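Local atomic coordinates of DNA photolyase (Agrobacterium tumefaciens, PDB entry 4U63), a protein that repairs cyclobutane pyrimidine dimers in DNA by light-driven catalysis at a flavin-adenine dinucleotide cofactor, probably with a methenyltetrahydrofolate antenna. Residues Trp327-Thr338 and Leu376-Phe387. Sequence-based numbering, arbitrary orientation.
Sequences WRDDEKSFKAWT and LLIDWRKGEKWF. With FAD (flavin-adenine dinucleotide), chain C; SO4 (sulfate ion), chain M.
K382 lays its aliphatic end over one face of the F334 ring: CE is 4.0 Å from the ring centroid and 15° off the normal, a CH-pi contact. Bends at chi3 (69°) and chi4 (64°) fold the chain back so that NZ also stands over that face, a cation-pi contact, while donating to E331 OE1 at 2.9 Å in a salt bridge. The E331 bend at chi2 brings its carboxylate back toward K382, and OE1 is met on its syn lone pair. T338 CG2 lies against the opposite face of F334 and, with T338 CB, over the W386 ring, T338 CB 3.6 Å from its six-membered ring centroid (CH-pi). W337 and W386 run antiparallel alongside each other, ring planes steeply inclined, W337 CZ3 3.8 Å from W386 CD1; W337 CH2 touches F387 CE1 at 4.0 Å, and F387 CD2 borders the flavin, 3.7 Å from FAD C6.

At the other end, R328 N donates to L377 O over 2.7 Å, and D379 CA lies over the W327 five-membered ring, 3.8 Å from its centroid, a CH-pi contact. R381 N gives D379 OD1 the N-cap bond, while R381 NH1 salt-bridges the same oxygen from the opposite face of the carboxylate plane; water 1 joins NH1 to W327 NE1. R328 NH2 salt-bridges D330 OD2, NH1 and NH2 hold a sulfate, probably from the crystallisation liquor, and water 3 connects NE with S333 OG and L376 O.

Polar bonds and aromatic faces thus alternate along the contact; sharing K382 between carboxylate and ring face probably favours its protonated form and restricts its rotation.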
loop_
_atom_site.group_PDB
_atom_site.type_symbol
_atom_site.label_atom_id
_atom_site.label_comp_id
_atom_site.label_asym_id
_atom_site.label_seq_id
_atom_site.Cartn_x
_atom_site.Cartn_y
_atom_site.Cartn_z
ATOM N N TRP A 327 -1.208 11.620 -24.907
ATOM C CA TRP A 327 -1.139 10.181 -24.655
ATOM C C TRP A 327 -1.857 9.459 -25.769
ATOM O O TRP A 327 -2.793 10.002 -26.359
ATOM C CB TRP A 327 -1.776 9.825 -23.310
ATOM C CG TRP A 327 -1.141 10.532 -22.164
ATOM C CD1 TRP A 327 -1.700 11.498 -21.390
ATOM C CD2 TRP A 327 0.192 10.344 -21.677
ATOM N NE1 TRP A 327 -0.798 11.923 -20.438
ATOM C CE2 TRP A 327 0.371 11.229 -20.595
ATOM C CE3 TRP A 327 1.251 9.509 -22.049
ATOM C CZ2 TRP A 327 1.568 11.306 -19.878
ATOM C CZ3 TRP A 327 2.446 9.582 -21.336
ATOM C CH2 TRP A 327 2.595 10.476 -20.265
ATOM N N ARG A 328 -1.414 8.243 -26.058
ATOM C CA ARG A 328 -2.078 7.406 -27.057
ATOM C C ARG A 328 -3.433 6.936 -26.571
ATOM O O ARG A 328 -3.610 6.640 -25.389
ATOM C CB ARG A 328 -1.222 6.194 -27.425
ATOM C CG ARG A 328 -0.127 6.530 -28.417
ATOM C CD ARG A 328 0.779 5.348 -28.719
ATOM N NE ARG A 328 0.049 4.208 -29.272
ATOM C CZ ARG A 328 -0.411 4.124 -30.517
ATOM N NH1 ARG A 328 -0.236 5.121 -31.403
ATOM N NH2 ARG A 328 -1.063 3.026 -30.900
ATOM N N ASP A 329 -4.386 6.894 -27.499
ATOM C CA ASP A 329 -5.676 6.265 -27.279
ATOM C C ASP A 329 -5.550 4.872 -27.876
ATOM O O ASP A 329 -5.818 4.665 -29.065
ATOM C CB ASP A 329 -6.793 7.074 -27.951
ATOM C CG ASP A 329 -8.177 6.430 -27.806
ATOM O OD1 ASP A 329 -8.338 5.455 -27.040
ATOM O OD2 ASP A 329 -9.113 6.913 -28.471
ATOM N N ASP A 330 -5.124 3.922 -27.041
ATOM C CA ASP A 330 -4.845 2.554 -27.478
ATOM C C ASP A 330 -5.189 1.573 -26.359
ATOM O O ASP A 330 -4.313 1.032 -25.661
ATOM C CB ASP A 330 -3.376 2.436 -27.905
ATOM C CG ASP A 330 -3.066 1.134 -28.633
ATOM O OD1 ASP A 330 -3.861 0.168 -28.565
ATOM O OD2 ASP A 330 -1.998 1.076 -29.275
ATOM N N GLU A 331 -6.488 1.347 -26.200
ATOM C CA GLU A 331 -6.991 0.473 -25.147
ATOM C C GLU A 331 -6.530 -0.984 -25.359
ATOM O O GLU A 331 -6.343 -1.718 -24.393
ATOM C CB GLU A 331 -8.517 0.594 -25.064
ATOM C CG GLU A 331 -9.187 -0.186 -23.944
ATOM C CD GLU A 331 -8.882 0.319 -22.534
ATOM O OE1 GLU A 331 -8.217 1.384 -22.348
ATOM O OE2 GLU A 331 -9.333 -0.376 -21.594
ATOM N N LYS A 332 -6.330 -1.388 -26.614
ATOM C CA LYS A 332 -5.794 -2.720 -26.917
ATOM C C LYS A 332 -4.410 -2.949 -26.264
ATOM O O LYS A 332 -4.198 -3.981 -25.621
ATOM C CB LYS A 332 -5.742 -2.927 -28.434
ATOM C CG LYS A 332 -5.220 -4.273 -28.907
ATOM C CD LYS A 332 -5.208 -4.326 -30.432
ATOM C CE LYS A 332 -4.530 -5.581 -30.953
ATOM N NZ LYS A 332 -5.347 -6.802 -30.712
ATOM N N SER A 333 -3.489 -1.992 -26.416
ATOM C CA SER A 333 -2.160 -2.105 -25.801
ATOM C C SER A 333 -2.247 -2.039 -24.278
ATOM O O SER A 333 -1.492 -2.720 -23.579
ATOM C CB SER A 333 -1.213 -1.020 -26.324
ATOM O OG SER A 333 -1.640 0.275 -25.924
ATOM N N PHE A 334 -3.161 -1.217 -23.764
ATOM C CA PHE A 334 -3.365 -1.127 -22.325
ATOM C C PHE A 334 -3.808 -2.471 -21.785
ATOM O O PHE A 334 -3.300 -2.928 -20.779
ATOM C CB PHE A 334 -4.406 -0.076 -21.951
ATOM C CG PHE A 334 -4.692 -0.029 -20.480
ATOM C CD1 PHE A 334 -3.713 0.390 -19.580
ATOM C CD2 PHE A 334 -5.933 -0.413 -19.986
ATOM C CE1 PHE A 334 -3.974 0.426 -18.219
ATOM C CE2 PHE A 334 -6.198 -0.375 -18.626
ATOM C CZ PHE A 334 -5.219 0.042 -17.742
ATOM N N LYS A 335 -4.764 -3.096 -22.464
ATOM C CA LYS A 335 -5.228 -4.428 -22.065
ATOM C C LYS A 335 -4.096 -5.458 -22.106
ATOM O O LYS A 335 -3.961 -6.267 -21.177
ATOM C CB LYS A 335 -6.423 -4.880 -22.920
ATOM C CG LYS A 335 -7.733 -4.221 -22.522
ATOM C CD LYS A 335 -8.882 -4.762 -23.358
ATOM C CE LYS A 335 -10.130 -3.911 -23.218
ATOM N NZ LYS A 335 -11.192 -4.379 -24.146
ATOM N N ALA A 336 -3.271 -5.422 -23.156
ATOM C CA ALA A 336 -2.131 -6.342 -23.248
ATOM C C ALA A 336 -1.207 -6.159 -22.048
ATOM O O ALA A 336 -0.721 -7.129 -21.475
ATOM C CB ALA A 336 -1.366 -6.141 -24.542
ATOM N N TRP A 337 -0.983 -4.903 -21.663
ATOM C CA TRP A 337 -0.188 -4.591 -20.479
ATOM C C TRP A 337 -0.804 -5.202 -19.203
ATOM O O TRP A 337 -0.116 -5.921 -18.453
ATOM C CB TRP A 337 -0.011 -3.061 -20.369
ATOM C CG TRP A 337 0.768 -2.584 -19.170
ATOM C CD1 TRP A 337 2.125 -2.539 -19.040
ATOM C CD2 TRP A 337 0.231 -2.067 -17.948
ATOM N NE1 TRP A 337 2.469 -2.052 -17.808
ATOM C CE2 TRP A 337 1.325 -1.746 -17.116
ATOM C CE3 TRP A 337 -1.070 -1.849 -17.472
ATOM C CZ2 TRP A 337 1.161 -1.210 -15.834
ATOM C CZ3 TRP A 337 -1.234 -1.326 -16.195
ATOM C CH2 TRP A 337 -0.123 -1.012 -15.389
ATOM N N THR A 338 -2.095 -4.963 -18.971
ATOM C CA THR A 338 -2.760 -5.473 -17.752
ATOM C C THR A 338 -2.701 -6.999 -17.653
ATOM O O THR A 338 -2.651 -7.543 -16.565
ATOM C CB THR A 338 -4.245 -5.038 -17.624
ATOM O OG1 THR A 338 -5.031 -5.586 -18.703
ATOM C CG2 THR A 338 -4.379 -3.507 -17.576
ATOM N N LEU A 376 4.405 2.383 -24.310
ATOM C CA LEU A 376 3.037 2.401 -24.867
ATOM C C LEU A 376 2.421 3.808 -24.934
ATOM O O LEU A 376 1.382 3.995 -25.552
ATOM C CB LEU A 376 2.123 1.452 -24.088
ATOM C CG LEU A 376 2.663 0.031 -23.915
ATOM C CD1 LEU A 376 1.670 -0.830 -23.146
ATOM C CD2 LEU A 376 2.980 -0.600 -25.267
ATOM N N LEU A 377 3.067 4.787 -24.303
ATOM C CA LEU A 377 2.585 6.168 -24.291
ATOM C C LEU A 377 1.153 6.275 -23.770
ATOM O O LEU A 377 0.333 7.023 -24.322
ATOM C CB LEU A 377 2.730 6.783 -25.690
ATOM C CG LEU A 377 3.149 8.246 -25.716
ATOM C CD1 LEU A 377 4.554 8.385 -25.151
ATOM C CD2 LEU A 377 3.079 8.805 -27.125
ATOM N N ILE A 378 0.860 5.528 -22.708
ATOM C CA ILE A 378 -0.473 5.501 -22.114
ATOM C C ILE A 378 -0.463 6.283 -20.816
ATOM O O ILE A 378 0.484 6.185 -20.029
ATOM C CB ILE A 378 -0.941 4.059 -21.865
ATOM C CG1 ILE A 378 -1.278 3.393 -23.199
ATOM C CG2 ILE A 378 -2.157 4.029 -20.955
ATOM C CD1 ILE A 378 -1.548 1.915 -23.079
ATOM N N ASP A 379 -1.523 7.064 -20.612
ATOM C CA ASP A 379 -1.698 7.911 -19.426
ATOM C C ASP A 379 -1.396 7.157 -18.127
ATOM O O ASP A 379 -2.001 6.124 -17.845
ATOM C CB ASP A 379 -3.148 8.429 -19.420
ATOM C CG ASP A 379 -3.407 9.501 -18.380
ATOM O OD1 ASP A 379 -2.636 9.652 -17.416
ATOM O OD2 ASP A 379 -4.422 10.205 -18.538
ATOM N N TRP A 380 -0.450 7.675 -17.351
ATOM C CA TRP A 380 -0.059 7.041 -16.080
ATOM C C TRP A 380 -1.235 6.816 -15.120
ATOM O O TRP A 380 -1.220 5.879 -14.325
ATOM C CB TRP A 380 1.049 7.835 -15.380
ATOM C CG TRP A 380 0.718 9.244 -14.993
ATOM C CD1 TRP A 380 0.987 10.370 -15.711
ATOM C CD2 TRP A 380 0.096 9.685 -13.778
ATOM N NE1 TRP A 380 0.562 11.480 -15.035
ATOM C CE2 TRP A 380 0.005 11.094 -13.848
ATOM C CE3 TRP A 380 -0.407 9.029 -12.648
ATOM C CZ2 TRP A 380 -0.556 11.861 -12.826
ATOM C CZ3 TRP A 380 -0.968 9.797 -11.627
ATOM C CH2 TRP A 380 -1.036 11.200 -11.727
ATOM N N ARG A 381 -2.263 7.664 -15.223
ATOM C CA ARG A 381 -3.447 7.546 -14.384
ATOM C C ARG A 381 -4.150 6.204 -14.624
ATOM O O ARG A 381 -4.748 5.653 -13.708
ATOM C CB ARG A 381 -4.411 8.698 -14.649
ATOM C CG ARG A 381 -3.884 10.072 -14.282
ATOM C CD ARG A 381 -4.656 11.138 -15.083
ATOM N NE ARG A 381 -4.115 12.475 -14.909
ATOM C CZ ARG A 381 -3.126 13.035 -15.626
ATOM N NH1 ARG A 381 -2.496 12.389 -16.626
ATOM N NH2 ARG A 381 -2.756 14.273 -15.329
ATOM N N LYS A 382 -4.067 5.679 -15.848
ATOM C CA LYS A 382 -4.664 4.370 -16.143
ATOM C C LYS A 382 -3.911 3.253 -15.426
ATOM O O LYS A 382 -4.523 2.333 -14.891
ATOM C CB LYS A 382 -4.715 4.116 -17.643
ATOM C CG LYS A 382 -5.725 5.013 -18.353
ATOM C CD LYS A 382 -5.565 4.977 -19.859
ATOM C CE LYS A 382 -5.957 3.643 -20.470
ATOM N NZ LYS A 382 -7.401 3.326 -20.291
ATOM N N GLY A 383 -2.585 3.338 -15.416
ATOM C CA GLY A 383 -1.763 2.378 -14.670
ATOM C C GLY A 383 -2.009 2.468 -13.168
ATOM O O GLY A 383 -2.122 1.455 -12.478
ATOM N N GLU A 384 -2.077 3.700 -12.666
ATOM C CA GLU A 384 -2.385 3.960 -11.262
ATOM C C GLU A 384 -3.707 3.289 -10.860
ATOM O O GLU A 384 -3.789 2.621 -9.812
ATOM C CB GLU A 384 -2.439 5.484 -11.026
ATOM C CG GLU A 384 -2.421 5.912 -9.563
ATOM C CD GLU A 384 -3.785 5.941 -8.883
ATOM O OE1 GLU A 384 -4.830 5.926 -9.563
ATOM O OE2 GLU A 384 -3.810 5.989 -7.636
ATOM N N LYS A 385 -4.740 3.462 -11.693
ATOM C CA LYS A 385 -6.050 2.861 -11.431
ATOM C C LYS A 385 -6.001 1.340 -11.461
ATOM O O LYS A 385 -6.636 0.692 -10.645
ATOM C CB LYS A 385 -7.104 3.364 -12.421
ATOM C CG LYS A 385 -7.490 4.809 -12.196
ATOM C CD LYS A 385 -8.643 5.261 -13.079
ATOM C CE LYS A 385 -8.922 6.751 -12.914
ATOM N NZ LYS A 385 -7.760 7.612 -13.247
ATOM N N TRP A 386 -5.243 0.772 -12.393
ATOM C CA TRP A 386 -5.102 -0.691 -12.469
ATOM C C TRP A 386 -4.463 -1.217 -11.179
ATOM O O TRP A 386 -4.945 -2.178 -10.586
ATOM C CB TRP A 386 -4.265 -1.128 -13.677
ATOM C CG TRP A 386 -4.098 -2.630 -13.737
ATOM C CD1 TRP A 386 -2.971 -3.353 -13.428
ATOM C CD2 TRP A 386 -5.099 -3.589 -14.088
ATOM N NE1 TRP A 386 -3.215 -4.699 -13.582
ATOM C CE2 TRP A 386 -4.509 -4.872 -13.986
ATOM C CE3 TRP A 386 -6.431 -3.491 -14.486
ATOM C CZ2 TRP A 386 -5.215 -6.050 -14.267
ATOM C CZ3 TRP A 386 -7.136 -4.673 -14.777
ATOM C CH2 TRP A 386 -6.523 -5.925 -14.662
ATOM N N PHE A 387 -3.395 -0.549 -10.738
ATOM C CA PHE A 387 -2.722 -0.912 -9.486
ATOM C C PHE A 387 -3.661 -0.786 -8.289
ATOM O O PHE A 387 -3.636 -1.613 -7.392
ATOM C CB PHE A 387 -1.480 -0.039 -9.263
ATOM C CG PHE A 387 -0.217 -0.562 -9.915
ATOM C CD1 PHE A 387 -0.248 -1.371 -11.057
ATOM C CD2 PHE A 387 1.019 -0.224 -9.387
ATOM C CE1 PHE A 387 0.927 -1.826 -11.638
ATOM C CE2 PHE A 387 2.195 -0.681 -9.968
ATOM C CZ PHE A 387 2.155 -1.481 -11.089
HETATM P PA FAD C . 10.272 -3.476 1.617
HETATM O O1A FAD C . 11.423 -3.389 0.667
HETATM O O2A FAD C . 10.291 -4.530 2.674
HETATM O O5B FAD C . 10.087 -2.008 2.237
HETATM C C5B FAD C . 9.493 -1.791 3.523
HETATM C C4B FAD C . 8.333 -0.809 3.451
HETATM O O4B FAD C . 8.760 0.464 2.970
HETATM C C3B FAD C . 7.231 -1.241 2.512
HETATM O O3B FAD C . 6.369 -2.226 3.106
HETATM C C2B FAD C . 6.550 0.076 2.209
HETATM O O2B FAD C . 5.634 0.446 3.242
HETATM C C1B FAD C . 7.700 1.051 2.199
HETATM N N9A FAD C . 8.241 1.331 0.850
HETATM C C8A FAD C . 9.248 0.674 0.249
HETATM N N7A FAD C . 9.520 1.199 -0.964
HETATM C C5A FAD C . 8.680 2.240 -1.148
HETATM C C6A FAD C . 8.444 3.210 -2.221
HETATM N N6A FAD C . 9.185 3.170 -3.346
HETATM N N1A FAD C . 7.464 4.121 -2.026
HETATM C C2A FAD C . 6.717 4.146 -0.897
HETATM N N3A FAD C . 6.893 3.280 0.123
HETATM C C4A FAD C . 7.840 2.324 0.046
HETATM N N1 FAD C . 3.840 0.882 -2.099
HETATM C C2 FAD C . 2.722 0.780 -1.347
HETATM O O2 FAD C . 2.874 0.562 -0.123
HETATM N N3 FAD C . 1.482 0.911 -1.881
HETATM C C4 FAD C . 1.289 1.155 -3.203
HETATM O O4 FAD C . 0.137 1.292 -3.691
HETATM C C4X FAD C . 2.468 1.267 -4.084
HETATM N N5 FAD C . 2.379 1.485 -5.430
HETATM C C5X FAD C . 3.502 1.606 -6.196
HETATM C C6 FAD C . 3.415 1.857 -7.560
HETATM C C7 FAD C . 4.558 1.969 -8.356
HETATM C C7M FAD C . 4.443 2.240 -9.839
HETATM C C8 FAD C . 5.897 1.812 -7.746
HETATM C C8M FAD C . 7.169 1.930 -8.556
HETATM C C9 FAD C . 5.990 1.563 -6.402
HETATM C C9A FAD C . 4.861 1.453 -5.586
HETATM N N10 FAD C . 4.968 1.186 -4.189
HETATM C C10 FAD C . 3.790 1.101 -3.428
HETATM C "C1'" FAD C . 6.264 1.091 -3.505
HETATM C "C2'" FAD C . 6.942 -0.253 -3.349
HETATM O "O2'" FAD C . 7.065 -0.874 -4.633
HETATM C "C3'" FAD C . 6.218 -1.150 -2.364
HETATM O "O3'" FAD C . 6.046 -0.495 -1.111
HETATM C "C4'" FAD C . 7.031 -2.430 -2.171
HETATM O "O4'" FAD C . 7.006 -3.185 -3.380
HETATM C "C5'" FAD C . 6.436 -3.240 -1.037
HETATM O "O5'" FAD C . 7.157 -4.461 -0.815
HETATM P P FAD C . 7.808 -4.718 0.631
HETATM O O1P FAD C . 8.420 -6.075 0.623
HETATM O O2P FAD C . 6.796 -4.465 1.712
HETATM O O3P FAD C . 8.943 -3.583 0.690
HETATM S S SO4 M . -1.471 3.699 -34.539
HETATM O O1 SO4 M . -0.953 2.540 -33.777
HETATM O O2 SO4 M . -2.812 4.073 -34.036
HETATM O O3 SO4 M . -1.562 3.332 -35.965
HETATM O O4 SO4 M . -0.556 4.851 -34.388
HETATM O O HOH W 1 -0.371 14.004 -18.219
HETATM O O HOH W 2 -3.731 6.831 -22.631
HETATM O O HOH W 3 0.033 2.223 -27.238
HETATM O O HOH W 4 -1.922 -7.408 -13.786
#